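BvnE (Penicillium brevicompactum, PDB 6U9I) probably acts as a semipinacolase, an isomerase that steers a stereoselective semipinacol rearrangement in fungal brevianamide assembly. Local coordinates at residues A[32-43]-A[61-72]; A[74-83]-A[99-108]. All coordinates share one frame; numbering follows the deposited sequence.

Contact 1: residues A[32-43]-A[61-72]; sequences FTPDAMVSHRTE and NGQLRTFFKTLT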
loop_
_atom_site.group_PDB
_atom_site.type_symbol
_atom_site.label_atom_id
_atom_site.label_comp_id
_atom_site.label_asym_id
_atom_site.label_seq_id
_atom_site.Cartn_x
_atom_site.Cartn_y
_atom_site.Cartn_z
ATOM N N PHE A 32 3.194 -7.046 21.206
ATOM C CA PHE A 32 3.643 -5.711 21.612
ATOM C C PHE A 32 4.736 -5.772 22.675
ATOM O O PHE A 32 4.714 -5.032 23.661
ATOM C CB PHE A 32 2.466 -4.849 22.079
ATOM C CG PHE A 32 2.686 -3.368 21.885
ATOM C CD1 PHE A 32 3.020 -2.868 20.634
ATOM C CD2 PHE A 32 2.551 -2.483 22.944
ATOM C CE1 PHE A 32 3.226 -1.504 20.444
ATOM C CE2 PHE A 32 2.755 -1.114 22.763
ATOM C CZ PHE A 32 3.091 -0.629 21.514
ATOM N N THR A 33 5.690 -6.677 22.487
ATOM C CA THR A 33 6.965 -6.567 23.164
ATOM C C THR A 33 8.032 -6.407 22.096
ATOM O O THR A 33 7.871 -6.928 20.988
ATOM C CB THR A 33 7.305 -7.794 24.021
ATOM O OG1 THR A 33 7.494 -8.933 23.168
ATOM C CG2 THR A 33 6.186 -8.094 25.025
ATOM N N PRO A 34 9.116 -5.696 22.384
ATOM C CA PRO A 34 10.191 -5.592 21.382
ATOM C C PRO A 34 10.633 -6.936 20.844
ATOM O O PRO A 34 10.823 -7.088 19.630
ATOM C CB PRO A 34 11.308 -4.884 22.159
ATOM C CG PRO A 34 10.560 -3.993 23.110
ATOM C CD PRO A 34 9.360 -4.826 23.548
ATOM N N ASP A 35 10.773 -7.933 21.717
ATOM C CA ASP A 35 11.213 -9.242 21.262
ATOM C C ASP A 35 10.214 -9.855 20.294
ATOM O O ASP A 35 10.598 -10.398 19.252
ATOM C CB ASP A 35 11.440 -10.170 22.457
ATOM C CG ASP A 35 12.274 -11.380 22.095
ATOM O OD1 ASP A 35 13.464 -11.209 21.755
ATOM O OD2 ASP A 35 11.741 -12.505 22.139
ATOM N N ALA A 36 8.920 -9.773 20.609
ATOM C CA ALA A 36 7.932 -10.370 19.715
ATOM C C ALA A 36 7.869 -9.622 18.392
ATOM O O ALA A 36 7.654 -10.226 17.333
ATOM C CB ALA A 36 6.558 -10.382 20.385
ATOM N N MET A 37 8.044 -8.308 18.433
ATOM C CA MET A 37 7.885 -7.474 17.250
ATOM C C MET A 37 9.046 -7.569 16.269
ATOM O O MET A 37 8.932 -7.028 15.165
ATOM C CB MET A 37 7.678 -6.022 17.680
ATOM C CG MET A 37 6.388 -5.868 18.494
ATOM S SD MET A 37 6.235 -4.307 19.359
ATOM C CE MET A 37 5.454 -3.317 18.092
ATOM N N VAL A 38 10.147 -8.218 16.636
ATOM C CA VAL A 38 11.220 -8.506 15.692
ATOM C C VAL A 38 11.435 -10.011 15.529
ATOM O O VAL A 38 12.461 -10.436 15.018
ATOM C CB VAL A 38 12.526 -7.792 16.096
ATOM C CG1 VAL A 38 12.292 -6.283 16.232
ATOM C CG2 VAL A 38 13.107 -8.384 17.386
ATOM N N SER A 39 10.465 -10.830 15.930
ATOM C CA SER A 39 10.663 -12.270 15.885
ATOM C C SER A 39 10.412 -12.816 14.483
ATOM O O SER A 39 9.733 -12.195 13.659
ATOM C CB SER A 39 9.741 -12.976 16.887
ATOM O OG SER A 39 8.384 -12.746 16.564
ATOM N N HIS A 40 10.965 -14.011 14.229
ATOM C CA HIS A 40 10.754 -14.756 12.979
ATOM C C HIS A 40 11.169 -13.941 11.754
ATOM O O HIS A 40 10.459 -13.886 10.745
ATOM C CB HIS A 40 9.303 -15.223 12.847
ATOM C CG HIS A 40 8.828 -16.021 14.021
ATOM N ND1 HIS A 40 9.225 -17.321 14.241
ATOM C CD2 HIS A 40 8.016 -15.693 15.053
ATOM C CE1 HIS A 40 8.660 -17.769 15.350
ATOM N NE2 HIS A 40 7.927 -16.798 15.865
ATOM N N ARG A 41 12.335 -13.317 11.854
ATOM C CA ARG A 41 12.937 -12.569 10.762
ATOM C C ARG A 41 14.284 -13.189 10.417
ATOM O O ARG A 41 14.956 -13.759 11.285
ATOM C CB ARG A 41 13.119 -11.083 11.129
ATOM C CG ARG A 41 11.823 -10.265 11.142
ATOM C CD ARG A 41 11.945 -8.949 11.918
ATOM N NE ARG A 41 12.919 -8.009 11.354
ATOM C CZ ARG A 41 12.613 -6.911 10.658
ATOM N NH1 ARG A 41 13.583 -6.119 10.203
ATOM N NH2 ARG A 41 11.349 -6.598 10.423
ATOM N N THR A 42 14.673 -13.080 9.150
ATOM C CA THR A 42 16.030 -13.467 8.769
ATOM C C THR A 42 17.040 -12.490 9.370
ATOM O O THR A 42 16.694 -11.393 9.811
ATOM C CB THR A 42 16.201 -13.483 7.251
ATOM O OG1 THR A 42 16.012 -12.152 6.753
ATOM C CG2 THR A 42 15.236 -14.437 6.593
ATOM N N GLU A 43 18.325 -12.874 9.344
ATOM C CA GLU A 43 19.327 -12.021 9.978
ATOM C C GLU A 43 19.475 -10.684 9.261
ATOM O O GLU A 43 19.735 -9.667 9.910
ATOM C CB GLU A 43 20.678 -12.743 10.057
ATOM C CG GLU A 43 20.618 -14.040 10.870
ATOM C CD GLU A 43 20.023 -13.838 12.264
ATOM O OE1 GLU A 43 19.222 -14.697 12.701
ATOM O OE2 GLU A 43 20.360 -12.826 12.926
ATOM N N ASN A 61 17.346 -5.414 12.118
ATOM C CA ASN A 61 16.690 -6.050 13.264
ATOM C C ASN A 61 17.068 -5.359 14.571
ATOM O O ASN A 61 16.212 -5.148 15.442
ATOM C CB ASN A 61 17.056 -7.534 13.337
ATOM C CG ASN A 61 16.432 -8.358 12.226
ATOM O OD1 ASN A 61 15.417 -7.980 11.647
ATOM N ND2 ASN A 61 17.036 -9.514 11.937
ATOM N N GLY A 62 18.346 -5.005 14.728
ATOM C CA GLY A 62 18.769 -4.340 15.950
ATOM C C GLY A 62 18.204 -2.941 16.089
ATOM O O GLY A 62 17.788 -2.537 17.176
ATOM N N GLN A 63 18.187 -2.176 14.992
ATOM C CA GLN A 63 17.588 -0.842 15.025
ATOM C C GLN A 63 16.097 -0.906 15.320
ATOM O O GLN A 63 15.559 -0.058 16.042
ATOM C CB GLN A 63 17.814 -0.134 13.691
ATOM C CG GLN A 63 19.277 0.244 13.473
ATOM C CD GLN A 63 19.549 0.692 12.058
ATOM O OE1 GLN A 63 18.974 0.163 11.108
ATOM N NE2 GLN A 63 20.469 1.647 11.904
ATOM N N LEU A 64 15.413 -1.880 14.729
ATOM C CA LEU A 64 13.974 -2.014 14.920
ATOM C C LEU A 64 13.644 -2.394 16.358
ATOM O O LEU A 64 12.693 -1.860 16.945
ATOM C CB LEU A 64 13.430 -3.050 13.941
ATOM C CG LEU A 64 11.920 -3.193 13.789
ATOM C CD1 LEU A 64 11.297 -1.928 13.216
ATOM C CD2 LEU A 64 11.617 -4.413 12.928
ATOM N N ARG A 65 14.421 -3.305 16.944
ATOM C CA ARG A 65 14.215 -3.647 18.349
ATOM C C ARG A 65 14.353 -2.407 19.230
ATOM O O ARG A 65 13.508 -2.144 20.093
ATOM C CB ARG A 65 15.200 -4.739 18.769
ATOM C CG ARG A 65 14.954 -5.311 20.166
ATOM C CD ARG A 65 16.101 -6.243 20.571
ATOM N NE ARG A 65 16.085 -7.506 19.835
ATOM C CZ ARG A 65 15.433 -8.597 20.235
ATOM N NH1 ARG A 65 14.736 -8.585 21.368
ATOM N NH2 ARG A 65 15.478 -9.705 19.504
ATOM N N THR A 66 15.398 -1.608 18.999
ATOM C CA THR A 66 15.579 -0.383 19.775
ATOM C C THR A 66 14.405 0.572 19.588
ATOM O O THR A 66 13.912 1.159 20.559
ATOM C CB THR A 66 16.892 0.297 19.375
ATOM O OG1 THR A 66 17.984 -0.570 19.698
ATOM C CG2 THR A 66 17.060 1.635 20.099
ATOM N N PHE A 67 13.930 0.731 18.348
ATOM C CA PHE A 67 12.763 1.577 18.116
ATOM C C PHE A 67 11.567 1.082 18.912
ATOM O O PHE A 67 10.847 1.878 19.526
ATOM C CB PHE A 67 12.413 1.623 16.624
ATOM C CG PHE A 67 11.092 2.294 16.335
ATOM C CD1 PHE A 67 10.965 3.673 16.421
ATOM C CD2 PHE A 67 9.973 1.546 15.993
ATOM C CE1 PHE A 67 9.750 4.294 16.164
ATOM C CE2 PHE A 67 8.753 2.163 15.739
ATOM C CZ PHE A 67 8.649 3.539 15.822
ATOM N N PHE A 68 11.336 -0.232 18.908
ATOM C CA PHE A 68 10.148 -0.762 19.569
ATOM C C PHE A 68 10.240 -0.642 21.086
ATOM O O PHE A 68 9.205 -0.542 21.756
ATOM C CB PHE A 68 9.917 -2.215 19.145
ATOM C CG PHE A 68 9.323 -2.354 17.759
ATOM C CD1 PHE A 68 8.401 -1.426 17.293
ATOM C CD2 PHE A 68 9.680 -3.410 16.929
ATOM C CE1 PHE A 68 7.846 -1.546 16.015
ATOM C CE2 PHE A 68 9.115 -3.546 15.655
ATOM C CZ PHE A 68 8.205 -2.600 15.199
ATOM N N LYS A 69 11.456 -0.650 21.651
ATOM C CA LYS A 69 11.587 -0.384 23.082
ATOM C C LYS A 69 11.016 0.986 23.428
ATOM O O LYS A 69 10.353 1.155 24.457
ATOM C CB LYS A 69 13.049 -0.472 23.512
ATOM C CG LYS A 69 13.649 -1.858 23.427
ATOM C CD LYS A 69 15.055 -1.861 24.002
ATOM C CE LYS A 69 15.655 -3.254 23.940
ATOM N NZ LYS A 69 16.975 -3.302 24.623
ATOM N N THR A 70 11.244 1.970 22.556
ATOM C CA THR A 70 10.658 3.291 22.739
ATOM C C THR A 70 9.148 3.253 22.557
ATOM O O THR A 70 8.396 3.761 23.399
ATOM C CB THR A 70 11.297 4.275 21.757
ATOM O OG1 THR A 70 12.662 4.486 22.131
ATOM C CG2 THR A 70 10.559 5.602 21.759
ATOM N N LEU A 71 8.687 2.640 21.463
ATOM C CA LEU A 71 7.261 2.640 21.150
ATOM C C LEU A 71 6.455 1.921 22.226
ATOM O O LEU A 71 5.411 2.418 22.667
ATOM C CB LEU A 71 7.029 1.996 19.782
ATOM C CG LEU A 71 5.603 2.100 19.244
ATOM C CD1 LEU A 71 5.388 3.481 18.663
ATOM C CD2 LEU A 71 5.374 1.051 18.181
ATOM N N THR A 72 6.923 0.747 22.666
ATOM C CA THR A 72 6.185 -0.000 23.679
ATOM C C THR A 72 6.217 0.676 25.045
ATOM O O THR A 72 5.412 0.319 25.914
ATOM C CB THR A 72 6.711 -1.441 23.795
ATOM O OG1 THR A 72 8.105 -1.440 24.144
ATOM C CG2 THR A 72 6.519 -2.177 22.480
HETATM O O HOH W 1 18.642 -7.131 9.970
HETATM O O HOH W 2 19.742 -10.000 13.338
#

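Contact 2: residues A[74-83]-A[99-108]; sequences QMKNFNLALM and MHLASYAEAA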
loop_
_atom_site.group_PDB
_atom_site.type_symbol
_atom_site.label_atom_id
_atom_site.label_comp_id
_atom_site.label_asym_id
_atom_site.label_seq_id
_atom_site.Cartn_x
_atom_site.Cartn_y
_atom_site.Cartn_z
ATOM N N GLN A 74 5.790 4.053 25.240
ATOM C CA GLN A 74 4.994 5.262 25.093
ATOM C C GLN A 74 3.550 5.016 24.684
ATOM O O GLN A 74 2.767 5.972 24.637
ATOM C CB GLN A 74 5.646 6.198 24.067
ATOM C CG GLN A 74 7.052 6.604 24.443
ATOM C CD GLN A 74 7.732 7.395 23.350
ATOM O OE1 GLN A 74 7.153 7.629 22.286
ATOM N NE2 GLN A 74 8.970 7.813 23.605
ATOM N N MET A 75 3.172 3.780 24.372
ATOM C CA MET A 75 1.828 3.494 23.909
ATOM C C MET A 75 1.272 2.275 24.628
ATOM O O MET A 75 2.017 1.394 25.065
ATOM C CB MET A 75 1.798 3.279 22.389
ATOM C CG MET A 75 2.511 4.395 21.642
ATOM S SD MET A 75 1.753 4.796 20.073
ATOM C CE MET A 75 1.884 3.206 19.273
ATOM N N LYS A 76 -0.050 2.253 24.758
ATOM C CA LYS A 76 -0.771 1.178 25.419
ATOM C C LYS A 76 -1.882 0.686 24.501
ATOM O O LYS A 76 -2.330 1.397 23.598
ATOM C CB LYS A 76 -1.380 1.637 26.764
ATOM C CG LYS A 76 -0.545 2.660 27.523
ATOM C CD LYS A 76 -1.124 4.074 27.379
ATOM C CE LYS A 76 -0.073 5.160 27.634
ATOM N NZ LYS A 76 -0.670 6.522 27.566
ATOM N N ASN A 77 -2.336 -0.540 24.762
ATOM C CA ASN A 77 -3.494 -1.119 24.076
ATOM C C ASN A 77 -3.322 -1.080 22.560
ATOM O O ASN A 77 -4.241 -0.736 21.812
ATOM C CB ASN A 77 -4.783 -0.423 24.502
ATOM C CG ASN A 77 -5.069 -0.622 25.967
ATOM O OD1 ASN A 77 -4.857 -1.711 26.503
ATOM N ND2 ASN A 77 -5.517 0.432 26.635
ATOM N N PHE A 78 -2.122 -1.435 22.115
ATOM C CA PHE A 78 -1.809 -1.475 20.691
ATOM C C PHE A 78 -2.596 -2.576 19.997
ATOM O O PHE A 78 -2.728 -3.691 20.514
ATOM C CB PHE A 78 -0.315 -1.713 20.502
ATOM C CG PHE A 78 0.116 -1.843 19.059
ATOM C CD1 PHE A 78 0.276 -0.716 18.264
ATOM C CD2 PHE A 78 0.385 -3.093 18.510
ATOM C CE1 PHE A 78 0.688 -0.834 16.932
ATOM C CE2 PHE A 78 0.800 -3.219 17.184
ATOM C CZ PHE A 78 0.948 -2.086 16.399
ATOM N N ASN A 79 -3.101 -2.269 18.806
ATOM C CA ASN A 79 -3.703 -3.294 17.969
ATOM C C ASN A 79 -3.360 -3.016 16.516
ATOM O O ASN A 79 -3.441 -1.874 16.061
ATOM C CB ASN A 79 -5.221 -3.362 18.128
ATOM C CG ASN A 79 -5.838 -4.453 17.262
ATOM O OD1 ASN A 79 -5.711 -5.648 17.552
ATOM N ND2 ASN A 79 -6.479 -4.051 16.179
ATOM N N LEU A 80 -2.966 -4.068 15.805
ATOM C CA LEU A 80 -2.699 -4.010 14.372
ATOM C C LEU A 80 -3.540 -5.094 13.718
ATOM O O LEU A 80 -3.522 -6.243 14.169
ATOM C CB LEU A 80 -1.208 -4.221 14.084
ATOM C CG LEU A 80 -0.743 -4.125 12.633
ATOM C CD1 LEU A 80 -0.977 -2.728 12.096
ATOM C CD2 LEU A 80 0.744 -4.489 12.545
ATOM N N ALA A 81 -4.287 -4.736 12.675
ATOM C CA ALA A 81 -5.246 -5.683 12.128
ATOM C C ALA A 81 -5.537 -5.339 10.682
ATOM O O ALA A 81 -5.374 -4.196 10.251
ATOM C CB ALA A 81 -6.548 -5.683 12.942
ATOM N N LEU A 82 -5.998 -6.343 9.940
ATOM C CA LEU A 82 -6.490 -6.077 8.596
ATOM C C LEU A 82 -7.591 -5.021 8.646
ATOM O O LEU A 82 -8.415 -5.007 9.569
ATOM C CB LEU A 82 -7.012 -7.369 7.955
ATOM C CG LEU A 82 -5.894 -8.285 7.438
ATOM C CD1 LEU A 82 -6.343 -9.740 7.400
ATOM C CD2 LEU A 82 -5.415 -7.828 6.056
ATOM N N MET A 83 -7.568 -4.105 7.665
ATOM C CA MET A 83 -8.625 -3.113 7.512
ATOM C C MET A 83 -9.966 -3.827 7.378
ATOM O O MET A 83 -10.020 -4.982 6.954
ATOM C CB MET A 83 -8.373 -2.238 6.281
ATOM C CG MET A 83 -7.244 -1.211 6.480
ATOM S SD MET A 83 -7.812 0.207 7.428
ATOM C CE MET A 83 -8.821 1.082 6.208
ATOM N N MET A 99 -0.793 -6.572 2.727
ATOM C CA MET A 99 -1.920 -6.401 3.641
ATOM C C MET A 99 -2.221 -4.929 3.859
ATOM O O MET A 99 -1.325 -4.126 4.130
ATOM C CB MET A 99 -1.663 -7.071 4.992
ATOM C CG MET A 99 -1.615 -8.597 4.877
ATOM S SD MET A 99 -1.472 -9.417 6.464
ATOM C CE MET A 99 0.147 -8.869 6.987
ATOM N N HIS A 100 -3.503 -4.602 3.763
ATOM C CA HIS A 100 -4.020 -3.278 4.075
ATOM C C HIS A 100 -4.427 -3.293 5.544
ATOM O O HIS A 100 -5.329 -4.038 5.925
ATOM C CB HIS A 100 -5.206 -2.993 3.157
ATOM C CG HIS A 100 -5.676 -1.576 3.170
ATOM N ND1 HIS A 100 -6.887 -1.203 2.625
ATOM C CD2 HIS A 100 -5.111 -0.441 3.651
ATOM C CE1 HIS A 100 -7.050 0.102 2.771
ATOM N NE2 HIS A 100 -5.987 0.589 3.390
ATOM N N LEU A 101 -3.749 -2.494 6.373
ATOM C CA LEU A 101 -3.821 -2.626 7.824
ATOM C C LEU A 101 -4.245 -1.325 8.488
ATOM O O LEU A 101 -3.957 -0.232 7.998
ATOM C CB LEU A 101 -2.465 -3.032 8.426
ATOM C CG LEU A 101 -1.822 -4.330 7.935
ATOM C CD1 LEU A 101 -0.460 -4.544 8.608
ATOM C CD2 LEU A 101 -2.727 -5.541 8.156
ATOM N N ALA A 102 -4.893 -1.468 9.642
ATOM C CA ALA A 102 -5.180 -0.364 10.545
ATOM C C ALA A 102 -4.461 -0.601 11.864
ATOM O O ALA A 102 -4.442 -1.728 12.375
ATOM C CB ALA A 102 -6.689 -0.241 10.806
ATOM N N SER A 103 -3.873 0.456 12.415
ATOM C CA SER A 103 -3.277 0.389 13.740
ATOM C C SER A 103 -4.091 1.229 14.715
ATOM O O SER A 103 -4.734 2.212 14.336
ATOM C CB SER A 103 -1.816 0.864 13.730
ATOM O OG SER A 103 -1.741 2.239 13.402
ATOM N N TYR A 104 -4.071 0.818 15.977
ATOM C CA TYR A 104 -4.693 1.571 17.053
ATOM C C TYR A 104 -3.789 1.491 18.268
ATOM O O TYR A 104 -3.248 0.424 18.577
ATOM C CB TYR A 104 -6.094 1.018 17.381
ATOM C CG TYR A 104 -6.701 1.560 18.662
ATOM C CD1 TYR A 104 -6.350 1.035 19.906
ATOM C CD2 TYR A 104 -7.633 2.590 18.630
ATOM C CE1 TYR A 104 -6.899 1.532 21.079
ATOM C CE2 TYR A 104 -8.193 3.084 19.799
ATOM C CZ TYR A 104 -7.821 2.550 21.020
ATOM O OH TYR A 104 -8.371 3.039 22.189
ATOM N N ALA A 105 -3.632 2.616 18.959
ATOM C CA ALA A 105 -2.926 2.608 20.231
ATOM C C ALA A 105 -3.340 3.839 21.022
ATOM O O ALA A 105 -3.992 4.747 20.503
ATOM C CB ALA A 105 -1.412 2.567 20.040
ATOM N N GLU A 106 -2.952 3.850 22.293
ATOM C CA GLU A 106 -3.274 4.937 23.206
ATOM C C GLU A 106 -1.968 5.546 23.679
ATOM O O GLU A 106 -1.104 4.841 24.215
ATOM C CB GLU A 106 -4.123 4.431 24.380
ATOM C CG GLU A 106 -5.555 4.088 23.975
ATOM C CD GLU A 106 -6.244 3.102 24.915
ATOM O OE1 GLU A 106 -5.722 2.855 26.023
ATOM O OE2 GLU A 106 -7.314 2.569 24.538
ATOM N N ALA A 107 -1.806 6.839 23.443
ATOM C CA ALA A 107 -0.588 7.558 23.776
ATOM C C ALA A 107 -0.927 8.705 24.725
ATOM O O ALA A 107 -2.093 8.942 25.049
ATOM C CB ALA A 107 0.098 8.054 22.501
ATOM N N ALA A 108 0.107 9.418 25.185
ATOM C CA ALA A 108 -0.134 10.549 26.077
ATOM C C ALA A 108 -0.964 11.622 25.381
ATOM O O ALA A 108 -1.877 12.199 25.984
ATOM C CB ALA A 108 1.192 11.127 26.573
HETATM O O HOH W 3 2.802 8.602 24.819
HETATM O O HOH W 4 -6.434 -2.057 14.442
#

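Contact 1: residues A[32-43]-A[61-72]
Thr72 lays its methyl CG2 squarely over the Phe32 ring, 3.7 Å from the centroid and almost on the ring normal, a CH-pi contact in which the two side chains run past each other in opposite directions. With chi1 at 59°, the Thr72 hydroxyl turns back into its own helix and donates to Phe68 O, and CG2 is left to meet both the ring and Met37 SD. Met37 bends at chi3 (88°) and so drapes its end over one face of Phe68: CE lies 3.8 Å from the Phe68 centroid and SD 4.2 Å, a Met-aromatic contact. Val38 CG1 meets the same ring at its edge, in plane. Pro34 is a knob in a hole made by Arg65, Phe68, Lys69 and Thr72. In fold terms, the short helix 34-37, N-capped by Thr33, follows helix 14-31 and packs across helix 61-74; the helices with their curled sheet are consistent with an NTF2-like cone. Further along, Asp35 and Arg65 lie side by side, pointing the same way. Arg65 NH1 reaches the anti lone pair of Asp35 OD1 at 2.9 Å (164°), within the guanidinium plane, while Val38 CG2 rests over one guanidinium face, 3.4 Å from Arg65 NH2. At the start of the helix, Asn61 ND2 donates to Thr42 O at 2.9 Å, close to its own amide plane, and a water links it to Glu43 OE2. Asn61 OD1 faces Arg41 NE, but Arg41 has two conformers and the modelled separation is too short to trust. A leucine in place of Asn61 would probably leave Thr42 O without its amide donor and the 41-43 segment freer to shift. A second water joins Asn61 N to Glu43 O at 2.8 Å from the latter.

Contact 2: residues A[74-83]-A[99-108]
Met83 starts off with CG anti to its carbonyl carbon (chi1 -74°) and bends again at chi2 and chi3, while His100 swings its ring anti to the backbone N (chi1 -169°); together these put Met83 CG over the centre of the imidazole, 3.6 Å from its centroid, in a CH-pi contact. Glu115 of the next strand holds the ring through His100 NE2. Met83 SD continues to Ala102 CB at 3.6 Å, and Met83 N donates almost straight to His100 O (176°). Strands 78-82 and 99-107 run antiparallel here, with paired backbone bonds at Asn79-Tyr104 and Ala81-Ala102; between Lys76 and Asn79 a beta bulge shifts the register by one, and within this chain strand 78-82 lies at an edge of the curled sheet, paired with strand 96-107. Where the chain turns the corner, Asn77 O comes to the edge of the Tyr104 ring, 3.3 Å from Tyr104 CD1. Asn77 ND2 donates to Glu106 OE1 from above the carboxylate plane, though the modelled length is doubtfully short. Tyr104 OH donates to the anti lone pair of Glu106 OE2 at 2.6 Å. On the face turned to helix 14-31, Leu80 CD1 meets Leu101 CD1 at 4.0 Å, and both leucines also touch Leu26.

How the contacts relate
Contact 1 joins a helix to the short helix and connection after helix 14-31, by interlocking side chains; contact 2 is strand pairing, carried mainly by backbone bonds. Both are partly buried. In 32-43 with 61-72 the apolar middle has a salt bridge on its outer side and a polar, watered end at the start of the helix. In 74-83 with 99-108 the leucines face helix 14-31, whereas polar Asn79, Tyr104 and Glu106 lie on the opposite face. Helix 61-74 is followed, after a corner at Asn77, by strand 78-82, and the two contacts meet where the Phe32 and Phe78 rings stack, Phe32 CD1 lying 3.4 Å from Phe78 CD2.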